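Local coordinates for protein CarG (Serratia, PDB 4O7J) that is a carbapenem intrinsic resistance protein that probably protects its bacterial producer from its own antibiotic, and structurally resembles lysozyme inhibitors, at residues A[67-72]-A[99-104]; A[138-141]-A[145-148]; A[114-119]-A[124-129]; A[54-57]-A[63-66]. One frame throughout, in Å; residues are numbered along the deposited sequence.

Interaction 1 of 4, residues A[67-72]-A[99-104]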
loop_
_atom_site.group_PDB
_atom_site.type_symbol
_atom_site.label_atom_id
_atom_site.label_comp_id
_atom_site.label_asym_id
_atom_site.label_seq_id
_atom_site.Cartn_x
_atom_site.Cartn_y
_atom_site.Cartn_z
ATOM N N TYR A 67 11.945 6.235 -7.536
ATOM C CA TYR A 67 12.106 5.627 -8.820
ATOM C C TYR A 67 13.473 5.882 -9.351
ATOM O O TYR A 67 13.978 6.943 -9.197
ATOM C CB TYR A 67 11.066 6.142 -9.788
ATOM C CG TYR A 67 9.648 5.672 -9.497
ATOM C CD1 TYR A 67 9.226 4.390 -9.814
ATOM C CD2 TYR A 67 8.737 6.499 -8.920
ATOM C CE1 TYR A 67 7.928 3.981 -9.562
ATOM C CE2 TYR A 67 7.461 6.106 -8.654
ATOM C CZ TYR A 67 7.053 4.854 -8.988
ATOM O OH TYR A 67 5.775 4.506 -8.715
ATOM N N ARG A 68 14.059 4.868 -9.961
ATOM C CA ARG A 68 15.314 5.026 -10.680
ATOM C C ARG A 68 15.203 4.834 -12.182
ATOM O O ARG A 68 14.301 4.222 -12.661
ATOM C CB ARG A 68 16.368 4.093 -10.136
ATOM C CG ARG A 68 16.559 4.215 -8.668
ATOM C CD ARG A 68 17.603 3.297 -8.147
ATOM N NE ARG A 68 17.601 3.384 -6.724
ATOM C CZ ARG A 68 18.572 3.854 -5.987
ATOM N NH1 ARG A 68 18.442 3.938 -4.681
ATOM N NH2 ARG A 68 19.689 4.204 -6.542
ATOM N N LEU A 69 16.154 5.388 -12.898
ATOM C CA LEU A 69 16.223 5.249 -14.337
ATOM C C LEU A 69 16.384 3.802 -14.816
ATOM O O LEU A 69 15.849 3.408 -15.824
ATOM C CB LEU A 69 17.391 6.076 -14.853
ATOM C CG LEU A 69 17.603 6.186 -16.339
ATOM C CD1 LEU A 69 16.328 6.533 -17.081
ATOM C CD2 LEU A 69 18.673 7.181 -16.672
ATOM N N SER A 70 17.130 3.026 -14.064
ATOM C CA SER A 70 17.350 1.623 -14.386
ATOM C C SER A 70 17.737 0.933 -13.100
ATOM O O SER A 70 17.992 1.592 -12.083
ATOM C CB SER A 70 18.481 1.489 -15.425
ATOM O OG SER A 70 19.723 1.939 -14.895
ATOM N N ALA A 71 17.815 -0.388 -13.195
ATOM C CA ALA A 71 18.132 -1.283 -12.078
ATOM C C ALA A 71 19.368 -0.849 -11.321
ATOM O O ALA A 71 19.375 -0.781 -10.089
ATOM C CB ALA A 71 18.329 -2.709 -12.604
ATOM N N SER A 72 20.438 -0.585 -12.047
ATOM C CA SER A 72 21.708 -0.338 -11.400
ATOM C C SER A 72 22.093 1.111 -11.202
ATOM O O SER A 72 23.166 1.366 -10.704
ATOM C CB SER A 72 22.815 -1.065 -12.156
ATOM O OG SER A 72 22.329 -2.338 -12.548
ATOM N N GLU A 99 13.739 15.286 -20.235
ATOM C CA GLU A 99 13.675 13.960 -20.936
ATOM C C GLU A 99 14.949 13.149 -20.676
ATOM O O GLU A 99 14.936 11.935 -20.443
ATOM C CB GLU A 99 13.473 14.208 -22.434
ATOM C CG GLU A 99 13.339 12.923 -23.298
ATOM C CD GLU A 99 14.637 12.118 -23.438
ATOM O OE1 GLU A 99 15.694 12.773 -23.657
ATOM O OE2 GLU A 99 14.635 10.834 -23.265
ATOM N N ASP A 100 16.067 13.821 -20.695
ATOM C CA ASP A 100 17.385 13.173 -20.435
ATOM C C ASP A 100 17.585 13.072 -18.924
ATOM O O ASP A 100 18.334 13.869 -18.335
ATOM C CB ASP A 100 18.506 14.011 -21.099
ATOM C CG ASP A 100 19.922 13.452 -20.877
ATOM O OD1 ASP A 100 20.078 12.235 -20.699
ATOM O OD2 ASP A 100 20.896 14.269 -20.904
ATOM N N LEU A 101 17.067 12.010 -18.377
ATOM C CA LEU A 101 17.069 11.719 -16.972
ATOM C C LEU A 101 18.432 11.316 -16.429
ATOM O O LEU A 101 18.657 11.276 -15.188
ATOM C CB LEU A 101 16.057 10.599 -16.673
ATOM C CG LEU A 101 14.584 10.987 -16.942
ATOM C CD1 LEU A 101 13.694 9.772 -16.774
ATOM C CD2 LEU A 101 14.144 12.105 -15.980
ATOM N N PHE A 102 19.321 10.907 -17.315
ATOM C CA PHE A 102 20.637 10.474 -16.889
ATOM C C PHE A 102 21.548 11.644 -16.507
ATOM O O PHE A 102 22.429 11.510 -15.654
ATOM C CB PHE A 102 21.283 9.661 -17.983
ATOM C CG PHE A 102 22.636 9.097 -17.632
ATOM C CD1 PHE A 102 22.736 7.927 -16.874
ATOM C CD2 PHE A 102 23.789 9.764 -18.002
ATOM C CE1 PHE A 102 23.972 7.422 -16.509
ATOM C CE2 PHE A 102 25.042 9.248 -17.633
ATOM C CZ PHE A 102 25.113 8.064 -16.934
ATOM N N ASP A 103 21.415 12.761 -17.169
ATOM C CA ASP A 103 22.374 13.829 -16.918
ATOM C C ASP A 103 21.871 14.674 -15.739
ATOM O O ASP A 103 20.679 14.605 -15.337
ATOM C CB ASP A 103 22.582 14.712 -18.136
ATOM C CG ASP A 103 23.509 14.024 -19.206
ATOM O OD1 ASP A 103 24.675 13.636 -18.857
ATOM O OD2 ASP A 103 23.025 13.894 -20.353
ATOM N N VAL A 104 22.788 15.484 -15.243
ATOM C CA VAL A 104 22.485 16.460 -14.182
ATOM C C VAL A 104 21.488 17.358 -14.799
ATOM O O VAL A 104 21.644 17.748 -15.945
ATOM C CB VAL A 104 23.729 17.234 -13.780
ATOM C CG1 VAL A 104 23.389 18.482 -12.939
ATOM C CG2 VAL A 104 24.693 16.324 -13.092
#
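A single side chain, that of Leu69, makes the whole of the 67-72 half of this contact, reaching across to Leu101 and Phe102 with no hydrogen bond between the two loops. Its two methyl groups part to different partners. CD1 of Leu69 lies 4.1 Å from CB of Leu101 and at about the same distance from that residue's CD1, the two leucines meeting aslant. CD2 of Leu69 instead reaches the next residue, 3.8 Å from CB of Phe102, and sits at the edge of the phenyl ring, near its plane, so that Leu69 uses no ring face. With CG turned opposite its own amide nitrogen (chi1 -175°), Leu69 extends its two methyls toward the 99-104 loop, CD1 to Leu101 and CD2 to Phe102. The 99-104 loop is held in shape separately: Asp100 centres an inverse gamma turn, and Lys96 NZ is hydrogen-bonded to the carbonyls of Leu101 and Asp103. The contact is small, burying 129 Å² at the protein surface. It is a loop-to-loop apolar touch at the margin of a beta fold, joining the connection between the two sheets to the turn between strands 88-96 and 107-116.

Interaction 2 of 4, residues A[138-141]-A[145-148]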
loop_
_atom_site.group_PDB
_atom_site.type_symbol
_atom_site.label_atom_id
_atom_site.label_comp_id
_atom_site.label_asym_id
_atom_site.label_seq_id
_atom_site.Cartn_x
_atom_site.Cartn_y
_atom_site.Cartn_z
ATOM N N ARG A 138 19.075 24.817 -8.466
ATOM C CA ARG A 138 20.242 24.193 -8.950
ATOM C C ARG A 138 19.808 22.920 -9.678
ATOM O O ARG A 138 18.719 22.389 -9.425
ATOM C CB ARG A 138 21.069 23.874 -7.713
ATOM C CG ARG A 138 22.432 23.364 -7.962
ATOM C CD ARG A 138 23.217 23.290 -6.654
ATOM N NE ARG A 138 24.639 23.280 -6.971
ATOM C CZ ARG A 138 25.346 24.367 -7.292
ATOM N NH1 ARG A 138 24.776 25.573 -7.322
ATOM N NH2 ARG A 138 26.638 24.246 -7.583
ATOM N N SER A 139 20.642 22.502 -10.617
ATOM C CA SER A 139 20.470 21.239 -11.307
ATOM C C SER A 139 21.271 20.134 -10.565
ATOM O O SER A 139 22.305 20.413 -9.927
ATOM C CB SER A 139 20.898 21.393 -12.752
ATOM O OG SER A 139 22.294 21.608 -12.777
ATOM N N TYR A 140 20.737 18.905 -10.567
ATOM C CA TYR A 140 21.247 17.817 -9.708
ATOM C C TYR A 140 21.264 16.513 -10.477
ATOM O O TYR A 140 20.442 16.300 -11.361
ATOM C CB TYR A 140 20.340 17.596 -8.467
ATOM C CG TYR A 140 20.263 18.762 -7.502
ATOM C CD1 TYR A 140 21.306 19.027 -6.616
ATOM C CD2 TYR A 140 19.193 19.611 -7.515
ATOM C CE1 TYR A 140 21.241 20.087 -5.690
ATOM C CE2 TYR A 140 19.107 20.654 -6.609
ATOM C CZ TYR A 140 20.145 20.903 -5.727
ATOM O OH TYR A 140 20.027 21.950 -4.869
ATOM N N GLN A 141 22.143 15.631 -10.076
ATOM C CA GLN A 141 22.193 14.290 -10.583
ATOM C C GLN A 141 21.025 13.417 -10.001
ATOM O O GLN A 141 20.466 12.637 -10.746
ATOM C CB GLN A 141 23.503 13.631 -10.235
ATOM C CG GLN A 141 23.664 12.201 -10.734
ATOM C CD GLN A 141 23.646 12.112 -12.222
ATOM O OE1 GLN A 141 24.528 12.684 -12.848
ATOM N NE2 GLN A 141 22.644 11.383 -12.831
ATOM N N GLU A 145 18.761 15.133 -3.944
ATOM C CA GLU A 145 19.662 16.230 -3.637
ATOM C C GLU A 145 18.942 17.597 -3.504
ATOM O O GLU A 145 19.417 18.446 -2.807
ATOM C CB GLU A 145 20.798 16.290 -4.619
ATOM C CG GLU A 145 21.807 15.158 -4.600
ATOM C CD GLU A 145 22.771 15.396 -5.752
ATOM O OE1 GLU A 145 22.559 14.830 -6.805
ATOM O OE2 GLU A 145 23.619 16.312 -5.616
ATOM N N ALA A 146 17.832 17.776 -4.204
ATOM C CA ALA A 146 17.093 19.015 -4.204
ATOM C C ALA A 146 16.414 19.283 -2.851
ATOM O O ALA A 146 15.983 20.369 -2.585
ATOM C CB ALA A 146 16.060 19.044 -5.313
ATOM N N TYR A 147 16.324 18.282 -1.986
ATOM C CA TYR A 147 15.644 18.491 -0.660
ATOM C C TYR A 147 16.502 19.449 0.192
ATOM O O TYR A 147 16.017 20.038 1.150
ATOM C CB TYR A 147 15.451 17.185 0.122
ATOM C CG TYR A 147 14.379 16.304 -0.444
ATOM C CD1 TYR A 147 13.099 16.778 -0.608
ATOM C CD2 TYR A 147 14.622 15.019 -0.798
ATOM C CE1 TYR A 147 12.128 16.041 -1.191
ATOM C CE2 TYR A 147 13.642 14.256 -1.343
ATOM C CZ TYR A 147 12.375 14.771 -1.534
ATOM O OH TYR A 147 11.398 13.947 -2.027
ATOM N N GLN A 148 17.748 19.623 -0.184
ATOM C CA GLN A 148 18.611 20.628 0.503
ATOM C C GLN A 148 18.036 22.042 0.355
ATOM O O GLN A 148 18.362 22.925 1.156
ATOM C CB GLN A 148 20.018 20.544 -0.090
ATOM C CG GLN A 148 20.608 19.107 0.023
ATOM C CD GLN A 148 21.756 18.678 -0.926
ATOM O OE1 GLN A 148 21.961 19.226 -2.009
ATOM N NE2 GLN A 148 22.489 17.632 -0.496
HETATM O O HOH W 1 24.358 16.659 -8.351
#
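The chain doubles back so that Tyr140, in an extended loop, faces the 3-10 segment that runs through 145-148, with the CA atoms of Tyr140 and Glu145 6.5 Å apart. Tyr140 lays one ring face against the backbone of that segment: the peptide link from Glu145 C to Ala146 N passes over the ring centre, with Ala146 N 3.9 Å above the plane of the Tyr140 ring. CE2 of Tyr140 approaches CA of Ala146 to 3.5 Å, and its methyl CB to 3.7 Å, while over the same face CD1, across the ring from CE2, meets CB of Glu145 at 3.4 Å. The ring is brought over the 3-10 segment by a chi1 of -64°, which sets CG opposite the carbonyl carbon. Its hydroxyl is hydrogen-bonded to Glu149 OE2, fixing the far end of the ring. Glu145 runs out past the ring, its carboxylate plane turned 69° from the aromatic plane. A water bridges the two segments, accepting from Gln141 N at 3.0 Å and donating to Glu145 OE2 at 2.9 Å, while OE1 takes the amide of Ser142. This carboxylate thus serves the intervening turn as well as the water. Val107 of strand 107-116 packs against both Tyr140 and Ala146. The arrangement is an aromatic ring lying flat on a 3-10 segment, here tying the chain that follows the last strand of the four-stranded sheet back onto that sheet.

Interaction 3 of 4, residues A[114-119]-A[124-129]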
loop_
_atom_site.group_PDB
_atom_site.type_symbol
_atom_site.label_atom_id
_atom_site.label_comp_id
_atom_site.label_asym_id
_atom_site.label_seq_id
_atom_site.Cartn_x
_atom_site.Cartn_y
_atom_site.Cartn_z
ATOM N N PHE A 114 -1.991 17.952 3.756
ATOM C CA PHE A 114 -3.055 17.062 4.135
ATOM C C PHE A 114 -4.427 17.703 3.920
ATOM O O PHE A 114 -4.652 18.840 4.371
ATOM C CB PHE A 114 -2.893 16.652 5.548
ATOM C CG PHE A 114 -3.846 15.617 5.942
ATOM C CD1 PHE A 114 -5.106 15.949 6.434
ATOM C CD2 PHE A 114 -3.505 14.281 5.759
ATOM C CE1 PHE A 114 -6.013 14.947 6.755
ATOM C CE2 PHE A 114 -4.374 13.296 6.081
ATOM C CZ PHE A 114 -5.638 13.625 6.578
ATOM N N LYS A 115 -5.337 16.972 3.305
ATOM C CA LYS A 115 -6.695 17.510 2.995
ATOM C C LYS A 115 -7.799 16.489 3.274
ATOM O O LYS A 115 -7.763 15.322 2.813
ATOM C CB LYS A 115 -6.777 17.980 1.567
ATOM C CG LYS A 115 -8.155 18.539 1.161
ATOM C CD LYS A 115 -8.206 19.081 -0.229
ATOM C CE LYS A 115 -9.450 19.957 -0.384
ATOM N NZ LYS A 115 -9.789 20.106 -1.826
ATOM N N VAL A 116 -8.770 16.911 4.079
ATOM C CA VAL A 116 -9.968 16.086 4.335
ATOM C C VAL A 116 -11.159 16.559 3.528
ATOM O O VAL A 116 -11.407 17.778 3.463
ATOM C CB VAL A 116 -10.344 16.154 5.804
ATOM C CG1 VAL A 116 -11.451 15.151 6.137
ATOM C CG2 VAL A 116 -9.138 15.855 6.627
ATOM N N SER A 117 -11.875 15.636 2.885
ATOM C CA SER A 117 -12.992 16.003 1.974
ATOM C C SER A 117 -14.168 15.160 2.460
ATOM O O SER A 117 -14.302 14.021 2.110
ATOM C CB SER A 117 -12.653 15.745 0.505
ATOM O OG SER A 117 -11.515 16.485 0.029
ATOM N N ARG A 118 -14.955 15.709 3.391
ATOM C CA ARG A 118 -15.881 14.874 4.168
ATOM C C ARG A 118 -17.195 14.724 3.441
ATOM O O ARG A 118 -17.673 15.682 2.941
ATOM C CB ARG A 118 -16.124 15.473 5.554
ATOM C CG ARG A 118 -16.710 14.480 6.566
ATOM C CD ARG A 118 -15.731 14.135 7.661
ATOM N NE ARG A 118 -15.793 12.698 7.983
ATOM C CZ ARG A 118 -14.847 12.043 8.656
ATOM N NH1 ARG A 118 -13.766 12.682 9.118
ATOM N NH2 ARG A 118 -14.981 10.740 8.876
ATOM N N ASP A 119 -17.740 13.505 3.380
ATOM C CA ASP A 119 -19.053 13.196 2.740
ATOM C C ASP A 119 -19.197 13.726 1.288
ATOM O O ASP A 119 -20.312 14.032 0.821
ATOM C CB ASP A 119 -20.221 13.661 3.652
ATOM N N PRO A 124 -11.622 11.074 -2.391
ATOM C CA PRO A 124 -10.985 10.486 -1.184
ATOM C C PRO A 124 -11.223 11.360 0.036
ATOM O O PRO A 124 -11.059 12.581 -0.022
ATOM C CB PRO A 124 -9.507 10.453 -1.545
ATOM C CG PRO A 124 -9.485 10.513 -3.045
ATOM C CD PRO A 124 -10.645 11.354 -3.456
ATOM N N LEU A 125 -11.646 10.713 1.128
ATOM C CA LEU A 125 -11.875 11.376 2.371
ATOM C C LEU A 125 -10.583 12.042 2.864
ATOM O O LEU A 125 -10.593 13.224 3.306
ATOM C CB LEU A 125 -12.322 10.372 3.407
ATOM C CG LEU A 125 -12.505 10.903 4.811
ATOM C CD1 LEU A 125 -13.453 12.086 4.799
ATOM C CD2 LEU A 125 -12.992 9.777 5.686
ATOM N N TYR A 126 -9.478 11.288 2.759
ATOM C CA TYR A 126 -8.137 11.786 3.173
ATOM C C TYR A 126 -7.175 11.680 2.021
ATOM O O TYR A 126 -6.985 10.581 1.433
ATOM C CB TYR A 126 -7.572 10.967 4.327
ATOM C CG TYR A 126 -8.459 10.901 5.539
ATOM C CD1 TYR A 126 -8.799 12.037 6.268
ATOM C CD2 TYR A 126 -8.952 9.707 5.957
ATOM C CE1 TYR A 126 -9.584 11.959 7.402
ATOM C CE2 TYR A 126 -9.798 9.629 7.029
ATOM C CZ TYR A 126 -10.104 10.759 7.756
ATOM O OH TYR A 126 -10.884 10.657 8.861
ATOM N N GLU A 127 -6.574 12.819 1.643
ATOM C CA GLU A 127 -5.606 12.840 0.533
ATOM C C GLU A 127 -4.478 13.866 0.745
ATOM O O GLU A 127 -4.592 14.759 1.559
ATOM C CB GLU A 127 -6.295 13.106 -0.826
ATOM C CG GLU A 127 -6.657 14.558 -0.932
ATOM C CD GLU A 127 -7.632 14.922 -2.065
ATOM O OE1 GLU A 127 -8.088 14.032 -2.828
ATOM O OE2 GLU A 127 -7.937 16.145 -2.121
ATOM N N TRP A 128 -3.406 13.694 -0.017
ATOM C CA TRP A 128 -2.337 14.662 -0.138
ATOM C C TRP A 128 -2.709 15.564 -1.336
ATOM O O TRP A 128 -2.865 15.115 -2.493
ATOM C CB TRP A 128 -1.044 13.967 -0.392
ATOM C CG TRP A 128 -0.510 13.272 0.793
ATOM C CD1 TRP A 128 -0.479 11.961 0.985
ATOM C CD2 TRP A 128 0.040 13.887 1.974
ATOM N NE1 TRP A 128 0.073 11.679 2.182
ATOM C CE2 TRP A 128 0.390 12.833 2.839
ATOM C CE3 TRP A 128 0.219 15.206 2.405
ATOM C CZ2 TRP A 128 0.982 13.045 4.049
ATOM C CZ3 TRP A 128 0.790 15.450 3.627
ATOM C CH2 TRP A 128 1.167 14.360 4.476
ATOM N N SER A 129 -2.934 16.842 -1.031
ATOM C CA SER A 129 -3.402 17.767 -2.000
ATOM C C SER A 129 -2.295 18.705 -2.368
ATOM O O SER A 129 -1.685 19.324 -1.505
ATOM C CB SER A 129 -4.585 18.586 -1.427
ATOM O OG SER A 129 -4.986 19.624 -2.305
HETATM O O HOH W 2 -9.520 15.040 0.575
#
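The backbone amide of Ser117 donates to Leu125 O at 2.8 Å, the shortest clear direct bond between the segments, with the nitrogen tilted 21° from the carbonyl plane. The same oxygen also receives a CA-H...O contact from Val116. Farther along, Lys115 and Glu127 form a hydrogen-bonded antiparallel pair: Lys115 N reaches Glu127 O at 2.9 Å, and Glu127 N returns to Lys115 O at 3.0 Å. These bonds close the end of the beta hairpin of strands 107-116 and 126-135, at one edge of the four-stranded antiparallel sheet. A water beside the turn lies within bonding distance of Lys115 O, Pro124 O and Ser117 OG, though it cannot serve every acceptor around it at once. On one face of the sheet, Phe114 and Tyr126 meet obliquely, ring planes at 33°, with Phe114 CZ 3.6 Å from Tyr126 CD1; Val116 CG2 adds itself at the tyrosine edge. On the other face, Glu127 CG sits between its backbone N and carbonyl carbon (chi1 76°), bringing OE2 alongside Lys115, 3.5 Å from CD but 4.4 Å from NZ, beyond a salt bridge. Near the turn, Arg118 lays a guanidinium face over the methyls of Leu125. Asn32 of the second subunit bonds Ser117 O, placing the turn at the dimer interface.

Interaction 4 of 4, residues A[54-57]-A[63-66]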
loop_
_atom_site.group_PDB
_atom_site.type_symbol
_atom_site.label_atom_id
_atom_site.label_comp_id
_atom_site.label_asym_id
_atom_site.label_seq_id
_atom_site.Cartn_x
_atom_site.Cartn_y
_atom_site.Cartn_z
ATOM N N MET A 54 -4.464 6.209 2.577
ATOM C CA MET A 54 -4.440 7.325 1.710
ATOM C C MET A 54 -3.948 6.936 0.289
ATOM O O MET A 54 -2.972 6.237 0.147
ATOM C CB MET A 54 -3.541 8.450 2.269
ATOM C CG MET A 54 -4.016 9.004 3.577
ATOM S SD MET A 54 -2.925 10.331 4.141
ATOM C CE MET A 54 -3.358 11.613 2.961
ATOM N N PRO A 55 -4.678 7.388 -0.771
ATOM C CA PRO A 55 -4.187 7.249 -2.139
ATOM C C PRO A 55 -2.953 8.092 -2.462
ATOM O O PRO A 55 -2.633 9.097 -1.749
ATOM C CB PRO A 55 -5.417 7.675 -3.003
ATOM C CG PRO A 55 -6.139 8.658 -2.157
ATOM C CD PRO A 55 -5.917 8.195 -0.709
ATOM N N VAL A 56 -2.249 7.646 -3.480
ATOM C CA VAL A 56 -1.184 8.435 -4.084
ATOM C C VAL A 56 -1.946 9.427 -4.998
ATOM O O VAL A 56 -2.816 9.021 -5.783
ATOM C CB VAL A 56 -0.211 7.580 -4.893
ATOM C CG1 VAL A 56 0.764 8.455 -5.673
ATOM C CG2 VAL A 56 0.563 6.643 -3.933
ATOM N N THR A 57 -1.582 10.708 -4.946
ATOM C CA THR A 57 -2.309 11.730 -5.694
ATOM C C THR A 57 -2.119 11.557 -7.183
ATOM O O THR A 57 -1.022 11.275 -7.632
ATOM C CB THR A 57 -1.814 13.119 -5.272
ATOM O OG1 THR A 57 -1.746 13.103 -3.866
ATOM C CG2 THR A 57 -2.769 14.201 -5.685
ATOM N N THR A 63 0.920 3.303 -2.386
ATOM C CA THR A 63 2.294 3.538 -1.842
ATOM C C THR A 63 3.061 4.498 -2.757
ATOM O O THR A 63 3.108 4.291 -3.985
ATOM C CB THR A 63 2.984 2.169 -1.675
ATOM O OG1 THR A 63 2.182 1.377 -0.825
ATOM C CG2 THR A 63 4.363 2.291 -1.133
ATOM N N TRP A 64 3.719 5.487 -2.144
ATOM C CA TRP A 64 4.595 6.420 -2.789
ATOM C C TRP A 64 6.010 5.861 -2.892
ATOM O O TRP A 64 6.684 5.715 -1.890
ATOM C CB TRP A 64 4.666 7.772 -2.034
ATOM C CG TRP A 64 3.376 8.476 -1.858
ATOM C CD1 TRP A 64 2.388 8.143 -0.984
ATOM C CD2 TRP A 64 2.941 9.658 -2.523
ATOM N NE1 TRP A 64 1.339 8.990 -1.100
ATOM C CE2 TRP A 64 1.626 9.927 -2.069
ATOM C CE3 TRP A 64 3.530 10.521 -3.489
ATOM C CZ2 TRP A 64 0.925 11.089 -2.438
ATOM C CZ3 TRP A 64 2.764 11.611 -3.950
ATOM C CH2 TRP A 64 1.494 11.902 -3.410
ATOM N N PHE A 65 6.456 5.551 -4.120
ATOM C CA PHE A 65 7.736 4.949 -4.321
ATOM C C PHE A 65 8.738 5.943 -4.913
ATOM O O PHE A 65 8.378 6.822 -5.753
ATOM C CB PHE A 65 7.621 3.740 -5.264
ATOM C CG PHE A 65 7.053 2.509 -4.629
ATOM C CD1 PHE A 65 7.779 1.745 -3.757
ATOM C CD2 PHE A 65 5.776 2.119 -4.957
ATOM C CE1 PHE A 65 7.278 0.587 -3.230
ATOM C CE2 PHE A 65 5.226 0.971 -4.388
ATOM C CZ PHE A 65 5.990 0.211 -3.544
ATOM N N ASP A 66 9.972 5.758 -4.541
ATOM C CA ASP A 66 11.077 6.359 -5.268
ATOM C C ASP A 66 11.311 5.608 -6.578
ATOM O O ASP A 66 10.807 4.472 -6.747
ATOM C CB ASP A 66 12.317 6.545 -4.388
ATOM C CG ASP A 66 13.168 5.286 -4.254
ATOM O OD1 ASP A 66 13.207 4.425 -5.158
ATOM O OD2 ASP A 66 13.786 5.142 -3.174
HETATM O O HOH W 3 -0.925 8.624 0.369
#
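Val56 sits on one face of the Trp64 indole with both methyls. CG2 stands 3.7 Å from the centroid of the five-membered ring and only 8° off its normal, a CH-pi contact, while CG1 is 3.8 Å above the indole plane. CG2 also touches the backbone, 3.5 Å from Thr63 O. With CG1 opposite the backbone nitrogen (chi1 172°), the valine fork is spread along the indole, CG2 over the five-membered ring and CG1 over the middle of the ring system. Thr57 approaches differently: its OG1 comes to the six-membered ring at the edge, near the ring plane, 3.5 Å from CH2 of Trp64. Around the pyrrole edge, a water lying in the indole plane accepts from Trp64 NE1 at 2.7 Å and lies 2.8 Å from Pro55 O, to which it can donate, linking the segments where they share no direct hydrogen bond. Beyond this shell, Thr57 OG1 is hydrogen-bonded to Trp128 O of strand 126-135, which fixes its position at the ring edge. Tyr112 meets the indole edge-to-face, and backbone bonds to Leu40 hold Trp64 in the five-stranded sheet, beside strand 37-45. The buried indole is therefore gripped by complementary means: dispersion and CH-pi contact over its face, and a water that satisfies its N-H at the rim beside the loop.

In the fold
Two pairs of contacts touch. Interactions 1 and 2, with centres 14 Å apart, meet where Phe102 O accepts from Gln141 NE2 at 2.8 Å and Val104 packs against Ser139 and Tyr140. Interactions 3 and 4, also 14 Å apart, share the Thr57-Trp128 bond and pack Met54 against Glu127 and Trp128, and Pro55 against Tyr126; both reach the second subunit. Interaction 3 is remote from 1 and 2, its centre about 32 and 30 Å from theirs, on the opposite side of the chain's centre. Interactions 1 and 4 adjoin in sequence, centres about 20 Å apart. The sodium ion, held by Asp14, Asn16, Asp18, Leu20 and Asp22, is about 7 Å from the Phe114 side chain.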